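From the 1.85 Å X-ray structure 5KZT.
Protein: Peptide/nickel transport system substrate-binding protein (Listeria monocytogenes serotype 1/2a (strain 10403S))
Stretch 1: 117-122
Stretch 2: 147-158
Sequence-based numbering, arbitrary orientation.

Stretch 1, residues 117-122: FDAIKN
Stretch 2 147-158: EVTLSKPTAYIN

What ties the two stretches together most firmly? Three hydrogen bonds do, all accepted by backbone carbonyls. Ser151 OG, set by a p rotamer (chi1 60°), donates to Asp118 O at 2.7 Å. Ser151 N donates to Ala119 O at 2.8 Å, with an N-H...O angle of 166°, and Lys121 N donates to Thr149 O at 2.9 Å and 169°. Both N-H...O bonds are nearly linear. Ser151 engages two successive carbonyls, Asp118 O through its hydroxyl and Ala119 O through its amide.

How do the backbones lie? The two N-H...O bonds flank Ile120 and Leu150, which form a single beta bridge with CA atoms 4.2 Å apart; Lys121 and Ser151 lie at a similar CA spacing. The bonding pattern is antiparallel: the carbonyl before each bridge residue takes the amide after the other. Residues 117-119 close a 3-10 segment, with Ile120 N bonded to Phe117 O at 2.9 Å, before Ile120 extends (phi/psi -97/141). Opposite it, the strand 147-149 leads into Leu150 (-86/162), and Ser151 then turns to -75/-30.

Which side chains build the apolar contact? Ile120 (m, m) starts away from stretch 2, yet its end returns: CD1 lies 3.8 Å from Leu150 CD2, 4.1 Å from Val148 CG1 and 4.3 Å from Ile157 CD1. Leu150 is m, t, Val148 t, and Ile157 t, p. The small Ala119 joins them, its CB 4.4 Å from Ile157 CD1.

What shapes the outer parts of the contact? The all-t chain of Lys121 passes Thr149 (m), CD to CG2 3.8 Å, its methylenes meeting a methyl while its end leads away. Farther along, a type I turn from Thr154 to Ile157, closed by Ile157 N to Thr154 O at 3.1 Å, leads into the helix. Thr154 OG1 (chi1 m) donates to Lys152 O at 2.9 Å and sits 4.1 Å from Ala119 CB.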

# COMPACT_ATOMS: atom_id res chain seq x y z
N PHE A 117 5.18 11.04 -9.41
CA PHE A 117 5.61 12.37 -9.80
C PHE A 117 5.41 12.69 -11.29
O PHE A 117 5.72 13.80 -11.71
CB PHE A 117 7.08 12.60 -9.37
CG PHE A 117 7.23 12.73 -7.90
CD1 PHE A 117 7.20 11.61 -7.07
CD2 PHE A 117 7.35 13.97 -7.33
CE1 PHE A 117 7.29 11.74 -5.70
CE2 PHE A 117 7.47 14.11 -5.96
CZ PHE A 117 7.44 13.00 -5.15
N ASP A 118 4.85 11.75 -12.05
CA ASP A 118 4.30 12.04 -13.39
C ASP A 118 3.32 13.22 -13.37
O ASP A 118 3.17 13.89 -14.37
CB ASP A 118 3.55 10.84 -13.95
CG ASP A 118 4.45 9.75 -14.49
OD1 ASP A 118 5.69 9.94 -14.58
OD2 ASP A 118 3.88 8.68 -14.86
N ALA A 119 2.62 13.39 -12.25
CA ALA A 119 1.74 14.54 -12.01
C ALA A 119 2.47 15.89 -11.98
O ALA A 119 1.84 16.90 -12.23
CB ALA A 119 0.98 14.34 -10.71
N ILE A 120 3.78 15.89 -11.67
CA ILE A 120 4.59 17.10 -11.55
C ILE A 120 5.34 17.33 -12.86
O ILE A 120 5.80 16.38 -13.50
CB ILE A 120 5.58 17.01 -10.35
CG1 ILE A 120 4.86 16.56 -9.06
CG2 ILE A 120 6.31 18.32 -10.11
CD1 ILE A 120 3.62 17.35 -8.70
N LYS A 121 5.44 18.60 -13.25
CA LYS A 121 6.07 18.98 -14.50
C LYS A 121 7.47 18.38 -14.55
O LYS A 121 8.24 18.51 -13.60
CB LYS A 121 6.15 20.49 -14.63
CG LYS A 121 6.80 20.93 -15.94
CD LYS A 121 6.82 22.44 -16.11
CE LYS A 121 7.55 22.78 -17.39
NZ LYS A 121 7.65 24.25 -17.54
N ASN A 122 7.77 17.70 -15.65
CA ASN A 122 9.06 17.02 -15.90
C ASN A 122 9.34 15.77 -15.09
O ASN A 122 10.40 15.18 -15.25
CB ASN A 122 10.24 18.00 -15.79
CG ASN A 122 10.20 19.07 -16.86
OD1 ASN A 122 9.73 18.82 -17.97
ND2 ASN A 122 10.70 20.27 -16.55
N GLU A 147 6.24 27.10 -5.38
CA GLU A 147 5.47 27.07 -6.60
C GLU A 147 5.61 25.67 -7.19
O GLU A 147 6.71 25.27 -7.56
CB GLU A 147 5.95 28.10 -7.60
CG GLU A 147 4.97 28.25 -8.76
CD GLU A 147 5.55 29.03 -9.93
OE1 GLU A 147 6.41 28.47 -10.67
OE2 GLU A 147 5.13 30.19 -10.12
N VAL A 148 4.48 24.96 -7.26
CA VAL A 148 4.42 23.61 -7.85
C VAL A 148 3.70 23.71 -9.19
O VAL A 148 2.59 24.25 -9.27
CB VAL A 148 3.67 22.63 -6.92
CG1 VAL A 148 3.45 21.27 -7.59
CG2 VAL A 148 4.42 22.47 -5.60
N THR A 149 4.34 23.19 -10.23
CA THR A 149 3.75 23.18 -11.57
C THR A 149 3.46 21.73 -11.93
O THR A 149 4.35 20.86 -11.87
CB THR A 149 4.70 23.85 -12.61
OG1 THR A 149 4.98 25.19 -12.22
CG2 THR A 149 4.04 23.91 -13.98
N LEU A 150 2.20 21.45 -12.27
CA LEU A 150 1.78 20.10 -12.61
C LEU A 150 2.04 19.86 -14.08
O LEU A 150 2.15 20.79 -14.86
CB LEU A 150 0.30 19.89 -12.33
CG LEU A 150 -0.15 20.24 -10.92
CD1 LEU A 150 -1.61 19.87 -10.76
CD2 LEU A 150 0.72 19.55 -9.89
N SER A 151 2.06 18.59 -14.46
CA SER A 151 2.18 18.22 -15.87
C SER A 151 0.85 18.44 -16.59
O SER A 151 0.83 18.72 -17.78
CB SER A 151 2.63 16.77 -15.99
OG SER A 151 1.69 15.92 -15.37
N LYS A 152 -0.24 18.31 -15.85
CA LYS A 152 -1.59 18.56 -16.35
C LYS A 152 -2.51 18.67 -15.15
O LYS A 152 -2.09 18.28 -14.05
CB LYS A 152 -2.05 17.41 -17.25
CG LYS A 152 -2.11 16.03 -16.61
CD LYS A 152 -2.58 15.02 -17.67
CE LYS A 152 -3.11 13.74 -17.06
NZ LYS A 152 -2.04 13.11 -16.23
N PRO A 153 -3.74 19.19 -15.34
CA PRO A 153 -4.66 19.22 -14.20
C PRO A 153 -4.80 17.82 -13.58
O PRO A 153 -4.91 16.84 -14.32
CB PRO A 153 -5.98 19.69 -14.81
CG PRO A 153 -5.59 20.50 -16.01
CD PRO A 153 -4.33 19.83 -16.54
N THR A 154 -4.76 17.75 -12.26
CA THR A 154 -4.75 16.49 -11.53
C THR A 154 -5.73 16.63 -10.37
O THR A 154 -5.44 17.26 -9.34
CB THR A 154 -3.31 16.19 -11.03
OG1 THR A 154 -2.41 16.10 -12.15
CG2 THR A 154 -3.25 14.89 -10.25
N ALA A 155 -6.91 16.04 -10.54
CA ALA A 155 -7.99 16.18 -9.56
C ALA A 155 -7.62 15.69 -8.15
O ALA A 155 -8.15 16.21 -7.19
CB ALA A 155 -9.22 15.43 -10.03
N TYR A 156 -6.73 14.71 -8.05
CA TYR A 156 -6.36 14.09 -6.76
C TYR A 156 -5.01 14.62 -6.25
O TYR A 156 -4.38 14.00 -5.36
CB TYR A 156 -6.31 12.55 -6.88
CG TYR A 156 -5.59 12.03 -8.12
CD1 TYR A 156 -4.21 11.93 -8.16
CD2 TYR A 156 -6.31 11.63 -9.24
CE1 TYR A 156 -3.56 11.47 -9.30
CE2 TYR A 156 -5.67 11.17 -10.38
CZ TYR A 156 -4.31 11.07 -10.40
OH TYR A 156 -3.69 10.63 -11.53
N ILE A 157 -4.56 15.75 -6.78
CA ILE A 157 -3.26 16.29 -6.39
C ILE A 157 -3.10 16.48 -4.88
O ILE A 157 -2.04 16.23 -4.34
CB ILE A 157 -2.91 17.58 -7.16
CG1 ILE A 157 -1.45 17.97 -6.94
CG2 ILE A 157 -3.84 18.73 -6.77
CD1 ILE A 157 -0.45 16.98 -7.50
N ASN A 158 -4.16 16.91 -4.20
CA ASN A 158 -4.07 17.08 -2.75
C ASN A 158 -3.88 15.74 -2.00
O ASN A 158 -3.29 15.71 -0.91
CB ASN A 158 -5.28 17.83 -2.22
CG ASN A 158 -5.33 19.27 -2.70
OD1 ASN A 158 -4.41 19.78 -3.36
ND2 ASN A 158 -6.44 19.93 -2.39